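Local coordinates for endoglucanase, glycoside hydrolase family 5 protein (PDB 5IHS) that probably hydrolyses internal beta-1,4-glucosidic bonds of cellulose as an endoglucanase built on a TIM barrel, at residues A[286-298]-A[304-316]. Residues are numbered along the deposited sequence; the frame is centred on the assembly and turned at random. Where two conformers were deposited one is given.
Sequences DKPETASAIVPAA and WADYDLTPSGKLV
Thr310 joins the two segments at the start of the helix. Its OG1 donates to Ser292 O over a short 2.6 Å, in the carbonyl plane and on a lone pair, while accepting from Gly313 N in an N-cap bond; chi1 of 66° sets OG1 between the backbone N and carbonyl carbon, where it can serve both. Thr310 also donates through its backbone N, in a nearly straight bond (170°) to Ala293 O, the next carbonyl, from above the carbonyl plane. That same oxygen takes a CA-H...O contact from Gly313, 3.4 Å from its CA, and the two backbones come within 3.7 Å between the CA atoms of Ala293 and Gly313. Val295 N to Asp308 O (2.9 Å) completes a single beta bridge of Ile294 with Leu309.

Around Ile294 the packing is apolar and dense. Its CG2 lies over one face of the Trp304 six-membered ring, 4.0 Å from the centroid; Ile294 CD1 reaches Trp304 CZ2 (3.8 Å), and Ala298 CB comes obliquely to Trp304 CD1 (3.8 Å). Trp74 packs edge-to-face with the indole. The Thr290 end is looser and wetter: one water links Thr290 O to Ser312 N, and a second, well-placed one links Ala291 O and Ser312 OG, which is also hydrogen-bonded to Thr251 OG1.

The arrangement ties the loop after the eighth strand of a TIM barrel, 279-284, to the capped start of the closing helix 311-329.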
ATOM      1  N   ASP A 286      14.445  -1.784  -9.812  1.00  9.14           N
ATOM      2  CA  ASP A 286      15.865  -2.057  -9.989  1.00  9.55           C
ATOM      3  C   ASP A 286      16.675  -0.782 -10.192  1.00 10.80           C
ATOM      4  O   ASP A 286      17.804  -0.835 -10.682  1.00 12.47           O
ATOM      5  CB  ASP A 286      16.093  -3.061 -11.119  1.00 10.13           C
ATOM      6  CG  ASP A 286      15.905  -2.465 -12.490  1.00 11.38           C
ATOM      7  OD1 ASP A 286      15.071  -1.539 -12.618  1.00 13.02           O
ATOM      8  OD2 ASP A 286      16.584  -2.940 -13.434  1.00 11.19           O
ATOM      9  N   LYS A 287      16.119   0.359  -9.806  1.00 11.38           N
ATOM     10  CA  LYS A 287      16.851   1.616  -9.826  1.00 13.37           C
ATOM     11  C   LYS A 287      18.025   1.534  -8.849  1.00 12.75           C
ATOM     12  O   LYS A 287      17.889   0.955  -7.767  1.00 12.82           O
ATOM     13  CB  LYS A 287      15.886   2.729  -9.399  1.00 15.29           C
ATOM     14  CG  LYS A 287      16.454   4.126  -9.327  1.00 18.29           C
ATOM     15  CD  LYS A 287      15.355   5.163  -9.094  1.00 21.56           C
ATOM     16  CE  LYS A 287      15.925   6.570  -9.127  1.00 24.49           C
ATOM     17  NZ  LYS A 287      14.895   7.604  -8.865  1.00 26.50           N
ATOM     18  N   PRO A 288      19.211   2.080  -9.204  1.00 13.32           N
ATOM     19  CA  PRO A 288      20.377   1.988  -8.291  1.00 14.43           C
ATOM     20  C   PRO A 288      20.324   2.995  -7.145  1.00 15.22           C
ATOM     21  O   PRO A 288      21.148   3.920  -7.033  1.00 18.04           O
ATOM     22  CB  PRO A 288      21.558   2.212  -9.245  1.00 14.52           C
ATOM     23  CG  PRO A 288      21.003   3.046 -10.329  1.00 15.00           C
ATOM     24  CD  PRO A 288      19.592   2.597 -10.529  1.00 14.04           C
ATOM     25  N   GLU A 289      19.343   2.792  -6.259  1.00 14.23           N
ATOM     26  CA  GLU A 289      19.133   3.601  -5.062  1.00 13.50           C
ATOM     27  C   GLU A 289      18.872   2.670  -3.883  1.00 11.25           C
ATOM     28  O   GLU A 289      18.429   1.535  -4.058  1.00 10.35           O
ATOM     29  CB  GLU A 289      17.948   4.592  -5.209  1.00 15.46           C
ATOM     30  CG  GLU A 289      16.532   3.954  -5.205  1.00 18.49           C
ATOM     31  CD  GLU A 289      15.375   4.967  -5.297  1.00 21.97           C
ATOM     32  OE1 GLU A 289      15.602   6.134  -5.679  1.00 23.27           O
ATOM     33  OE2 GLU A 289      14.223   4.588  -4.992  1.00 22.85           O
ATOM     34  N   THR A 290      19.107   3.178  -2.667  1.00 10.93           N
ATOM     35  CA  THR A 290      19.027   2.347  -1.464  1.00 11.06           C
ATOM     36  C   THR A 290      17.674   1.660  -1.318  1.00  9.81           C
ATOM     37  O   THR A 290      17.607   0.515  -0.853  1.00 10.30           O
ATOM     38  CB  THR A 290      19.260   3.222  -0.231  1.00 12.04           C
ATOM     39  OG1 THR A 290      20.465   3.971  -0.400  1.00 13.58           O
ATOM     40  CG2 THR A 290      19.338   2.374   1.044  1.00 12.70           C
ATOM     41  N   ALA A 291      16.580   2.364  -1.623  1.00  9.91           N
ATOM     42  CA  ALA A 291      15.252   1.813  -1.359  1.00  9.48           C
ATOM     43  C   ALA A 291      14.900   0.649  -2.269  1.00  9.05           C
ATOM     44  O   ALA A 291      14.000  -0.124  -1.931  1.00  9.62           O
ATOM     45  CB  ALA A 291      14.176   2.895  -1.480  1.00 10.51           C
ATOM     46  N   SER A 292      15.549   0.519  -3.418  1.00  8.75           N
ATOM     47  CA  SER A 292      15.228  -0.585  -4.308  1.00  8.43           C
ATOM     48  C   SER A 292      15.544  -1.904  -3.629  1.00  7.74           C
ATOM     49  O   SER A 292      16.603  -2.067  -3.026  1.00  8.25           O
ATOM     50  CB  SER A 292      16.041  -0.486  -5.582  1.00  9.14           C
ATOM     51  OG  SER A 292      15.637   0.650  -6.315  1.00 10.65           O
ATOM     52  N   ALA A 293      14.633  -2.863  -3.772  1.00  7.69           N
ATOM     53  CA  ALA A 293      14.787  -4.178  -3.152  1.00  7.44           C
ATOM     54  C   ALA A 293      15.680  -5.124  -3.951  1.00  7.24           C
ATOM     55  O   ALA A 293      16.182  -6.113  -3.398  1.00  7.91           O
ATOM     56  CB  ALA A 293      13.415  -4.829  -2.994  1.00  7.89           C
ATOM     57  N   ILE A 294      15.843  -4.867  -5.248  1.00  7.55           N
ATOM     58  CA  ILE A 294      16.544  -5.774  -6.146  1.00  8.08           C
ATOM     59  C   ILE A 294      17.573  -4.975  -6.946  1.00  7.74           C
ATOM     60  O   ILE A 294      17.447  -3.763  -7.119  1.00  8.03           O
ATOM     61  CB  ILE A 294      15.555  -6.560  -7.048  1.00  8.58           C
ATOM     62  CG1 ILE A 294      14.755  -5.602  -7.940  1.00 10.13           C
ATOM     63  CG2 ILE A 294      14.650  -7.439  -6.186  1.00  9.34           C
ATOM     64  CD1 ILE A 294      13.647  -6.267  -8.781  1.00 10.90           C
ATOM     65  N   VAL A 295      18.616  -5.666  -7.406  1.00  8.21           N
ATOM     66  CA  VAL A 295      19.747  -5.025  -8.080  1.00  9.06           C
ATOM     67  C   VAL A 295      19.397  -4.624  -9.509  1.00  9.16           C
ATOM     68  O   VAL A 295      18.453  -5.162 -10.101  1.00  8.64           O
ATOM     69  CB  VAL A 295      20.986  -5.936  -8.084  1.00 10.20           C
ATOM     70  CG1 VAL A 295      21.400  -6.287  -6.675  1.00 11.07           C
ATOM     71  CG2 VAL A 295      20.743  -7.197  -8.913  1.00 10.77           C
ATOM     72  N   PRO A 296      20.162  -3.717 -10.118  1.00  9.21           N
ATOM     73  CA  PRO A 296      19.921  -3.362 -11.523  1.00  9.22           C
ATOM     74  C   PRO A 296      19.867  -4.595 -12.413  1.00  8.53           C
ATOM     75  O   PRO A 296      20.697  -5.497 -12.314  1.00  9.04           O
ATOM     76  CB  PRO A 296      21.102  -2.445 -11.854  1.00 10.08           C
ATOM     77  CG  PRO A 296      21.376  -1.773 -10.538  1.00 10.82           C
ATOM     78  CD  PRO A 296      21.197  -2.857  -9.515  1.00 10.39           C
ATOM     79  N   ALA A 297      18.850  -4.625 -13.277  1.00  9.16           N
ATOM     80  CA  ALA A 297      18.600  -5.682 -14.255  1.00 10.16           C
ATOM     81  C   ALA A 297      18.048  -6.963 -13.636  1.00  9.48           C
ATOM     82  O   ALA A 297      17.931  -7.973 -14.334  1.00 10.57           O
ATOM     83  CB  ALA A 297      19.814  -5.990 -15.142  1.00 10.82           C
ATOM     84  N   ALA A 298      17.681  -6.956 -12.358  1.00  9.57           N
ATOM     85  CA  ALA A 298      17.055  -8.138 -11.783  1.00  9.27           C
ATOM     86  C   ALA A 298      15.849  -8.551 -12.622  1.00  8.92           C
ATOM     87  O   ALA A 298      15.075  -7.708 -13.085  1.00  9.91           O
ATOM     88  CB  ALA A 298      16.628  -7.851 -10.344  1.00  9.97           C
ATOM     89  N   TRP A 304      14.515 -14.073  -7.974  1.00 10.59           N
ATOM     90  CA  TRP A 304      15.723 -13.372  -7.554  1.00 10.62           C
ATOM     91  C   TRP A 304      16.458 -14.150  -6.471  1.00 10.81           C
ATOM     92  O   TRP A 304      15.897 -14.454  -5.408  1.00 12.06           O
ATOM     93  CB  TRP A 304      15.340 -11.989  -7.046  1.00  9.65           C
ATOM     94  CG  TRP A 304      14.458 -11.244  -7.998  1.00  9.14           C
ATOM     95  CD1 TRP A 304      14.691 -10.998  -9.314  1.00  9.64           C
ATOM     96  CD2 TRP A 304      13.196 -10.655  -7.695  1.00  8.18           C
ATOM     97  NE1 TRP A 304      13.643 -10.296  -9.859  1.00  9.47           N
ATOM     98  CE2 TRP A 304      12.715 -10.061  -8.876  1.00  8.63           C
ATOM     99  CE3 TRP A 304      12.430 -10.568  -6.534  1.00  8.68           C
ATOM    100  CZ2 TRP A 304      11.488  -9.406  -8.925  1.00  9.27           C
ATOM    101  CZ3 TRP A 304      11.220  -9.919  -6.587  1.00  9.64           C
ATOM    102  CH2 TRP A 304      10.770  -9.332  -7.768  1.00  9.87           C
ATOM    103  N   ALA A 305      17.718 -14.465  -6.743  1.00 10.11           N
ATOM    104  CA  ALA A 305      18.563 -15.172  -5.803  1.00 10.18           C
ATOM    105  C   ALA A 305      19.187 -14.165  -4.848  1.00 10.38           C
ATOM    106  O   ALA A 305      19.016 -12.952  -4.981  1.00 10.54           O
ATOM    107  CB  ALA A 305      19.622 -15.975  -6.556  1.00 10.80           C
ATOM    108  N   ASP A 306      19.922 -14.665  -3.862  1.00 11.70           N
ATOM    109  CA  ASP A 306      20.478 -13.771  -2.855  1.00 13.44           C
ATOM    110  C   ASP A 306      21.317 -12.666  -3.481  1.00 11.83           C
ATOM    111  O   ASP A 306      21.244 -11.510  -3.047  1.00 11.90           O
ATOM    112  CB  ASP A 306      21.279 -14.571  -1.841  1.00 18.37           C
ATOM    113  CG  ASP A 306      20.387 -15.376  -0.917  1.00 24.11           C
ATOM    114  OD1 ASP A 306      19.154 -15.120  -0.885  1.00 26.20           O
ATOM    115  OD2 ASP A 306      20.917 -16.243  -0.201  1.00 26.54           O
ATOM    116  N   TYR A 307      22.100 -12.993  -4.514  1.00 11.28           N
ATOM    117  CA  TYR A 307      22.954 -11.997  -5.150  1.00 10.86           C
ATOM    118  C   TYR A 307      22.167 -10.963  -5.948  1.00 10.59           C
ATOM    119  O   TYR A 307      22.744  -9.951  -6.376  1.00 11.46           O
ATOM    120  CB  TYR A 307      23.965 -12.689  -6.070  1.00 11.52           C
ATOM    121  CG  TYR A 307      25.106 -13.422  -5.381  1.00 12.08           C
ATOM    122  CD1 TYR A 307      25.300 -13.360  -4.005  1.00 13.96           C
ATOM    123  CD2 TYR A 307      25.995 -14.182  -6.125  1.00 11.29           C
ATOM    124  CE1 TYR A 307      26.353 -14.031  -3.392  1.00 14.14           C
ATOM    125  CE2 TYR A 307      27.054 -14.844  -5.522  1.00 11.69           C
ATOM    126  CZ  TYR A 307      27.230 -14.764  -4.151  1.00 12.74           C
ATOM    127  OH  TYR A 307      28.276 -15.420  -3.530  1.00 14.25           O
ATOM    128  N   ASP A 308      20.879 -11.190  -6.163  1.00  9.17           N
ATOM    129  CA  ASP A 308      20.012 -10.266  -6.875  1.00  9.35           C
ATOM    130  C   ASP A 308      19.261  -9.307  -5.953  1.00  8.71           C
ATOM    131  O   ASP A 308      18.517  -8.446  -6.450  1.00  9.34           O
ATOM    132  CB  ASP A 308      19.020 -11.056  -7.727  1.00 10.39           C
ATOM    133  CG  ASP A 308      19.707 -12.062  -8.638  1.00 11.82           C
ATOM    134  OD1 ASP A 308      20.781 -11.741  -9.190  1.00 12.84           O
ATOM    135  OD2 ASP A 308      19.190 -13.194  -8.794  1.00 13.48           O
ATOM    136  N   LEU A 309      19.424  -9.439  -4.636  1.00  9.19           N
ATOM    137  CA  LEU A 309      18.755  -8.592  -3.657  1.00  9.60           C
ATOM    138  C   LEU A 309      19.726  -7.568  -3.099  1.00  9.45           C
ATOM    139  O   LEU A 309      20.909  -7.853  -2.906  1.00 11.21           O
ATOM    140  CB  LEU A 309      18.215  -9.422  -2.489  1.00 10.96           C
ATOM    141  CG  LEU A 309      17.322 -10.595  -2.870  1.00 13.99           C
ATOM    142  CD1 LEU A 309      16.785 -11.259  -1.630  1.00 15.38           C
ATOM    143  CD2 LEU A 309      16.186 -10.152  -3.745  1.00 15.00           C
ATOM    144  N   THR A 310      19.214  -6.384  -2.812  1.00  8.88           N
ATOM    145  CA  THR A 310      19.988  -5.345  -2.150  1.00  9.06           C
ATOM    146  C   THR A 310      19.928  -5.538  -0.642  1.00  8.45           C
ATOM    147  O   THR A 310      19.141  -6.337  -0.135  1.00  8.64           O
ATOM    148  CB  THR A 310      19.384  -3.990  -2.483  1.00  8.63           C
ATOM    149  OG1 THR A 310      18.080  -3.946  -1.892  1.00  8.41           O
ATOM    150  CG2 THR A 310      19.310  -3.751  -3.995  1.00  9.45           C
ATOM    151  N   PRO A 311      20.733  -4.790   0.120  1.00  9.10           N
ATOM    152  CA  PRO A 311      20.595  -4.866   1.585  1.00  9.32           C
ATOM    153  C   PRO A 311      19.184  -4.557   2.054  1.00  8.36           C
ATOM    154  O   PRO A 311      18.671  -5.217   2.969  1.00  8.49           O
ATOM    155  CB  PRO A 311      21.656  -3.868   2.081  1.00 10.97           C
ATOM    156  CG  PRO A 311      22.714  -3.938   1.007  1.00 11.51           C
ATOM    157  CD  PRO A 311      21.943  -4.043  -0.274  1.00 10.48           C
ATOM    158  N   SER A 312      18.534  -3.567   1.444  1.00  7.97           N
ATOM    159  CA  SER A 312      17.161  -3.248   1.812  1.00  7.62           C
ATOM    160  C   SER A 312      16.226  -4.413   1.496  1.00  7.67           C
ATOM    161  O   SER A 312      15.401  -4.813   2.332  1.00  7.60           O
ATOM    162  CB  SER A 312      16.719  -1.986   1.070  1.00  7.83           C
ATOM    163  OG  SER A 312      15.409  -1.607   1.442  1.00  8.23           O
ATOM    164  N   GLY A 313      16.352  -4.977   0.292  1.00  7.54           N
ATOM    165  CA  GLY A 313      15.502  -6.098  -0.076  1.00  7.26           C
ATOM    166  C   GLY A 313      15.672  -7.288   0.852  1.00  7.64           C
ATOM    167  O   GLY A 313      14.691  -7.931   1.238  1.00  7.67           O
ATOM    168  N   LYS A 314      16.917  -7.605   1.214  0.52  7.59           N
ATOM    169  CA  LYS A 314      17.159  -8.724   2.118  0.52  8.21           C
ATOM    170  C   LYS A 314      16.500  -8.487   3.468  0.52  7.71           C
ATOM    171  O   LYS A 314      15.884  -9.396   4.037  0.52  8.38           O
ATOM    172  CB  LYS A 314      18.660  -8.946   2.311  0.52  9.12           C
ATOM    173  CG  LYS A 314      18.970  -9.834   3.504  0.52 10.24           C
ATOM    174  CD  LYS A 314      20.448 -10.138   3.639  0.52 11.51           C
ATOM    175  CE  LYS A 314      20.743 -10.909   4.926  0.52 13.20           C
ATOM    176  NZ  LYS A 314      19.887 -12.117   5.070  0.52 14.31           N
ATOM    177  N   LEU A 315      16.637  -7.277   4.012  1.00  7.54           N
ATOM    178  CA  LEU A 315      16.050  -6.969   5.311  1.00  8.04           C
ATOM    179  C   LEU A 315      14.542  -7.177   5.280  1.00  7.67           C
ATOM    180  O   LEU A 315      13.959  -7.825   6.159  1.00  7.85           O
ATOM    181  CB  LEU A 315      16.388  -5.521   5.676  1.00  8.50           C
ATOM    182  CG  LEU A 315      15.932  -5.041   7.053  1.00 10.02           C
ATOM    183  CD1 LEU A 315      16.755  -3.821   7.440  1.00 14.32           C
ATOM    184  CD2 LEU A 315      14.451  -4.689   7.093  1.00 11.82           C
ATOM    185  N   VAL A 316      13.891  -6.622   4.261  1.00  6.73           N
ATOM    186  CA  VAL A 316      12.436  -6.656   4.182  1.00  6.85           C
ATOM    187  C   VAL A 316      11.937  -8.065   3.896  1.00  6.41           C
ATOM    188  O   VAL A 316      10.949  -8.522   4.488  1.00  6.98           O
ATOM    189  CB  VAL A 316      11.995  -5.644   3.113  1.00  8.96           C
ATOM    190  CG1 VAL A 316      10.555  -5.820   2.739  1.00 10.01           C
ATOM    191  CG2 VAL A 316      12.327  -4.235   3.591  1.00  8.87           C
TER
HETATM  192  O   HOH W   1      19.679  -1.298  -0.318  1.00 10.89           O
HETATM  193  O   HOH W   2      13.146   0.471   1.300  1.00  7.28           O
HETATM  194  O   HOH W   3      13.601  -2.434  -0.361  1.00  8.15           O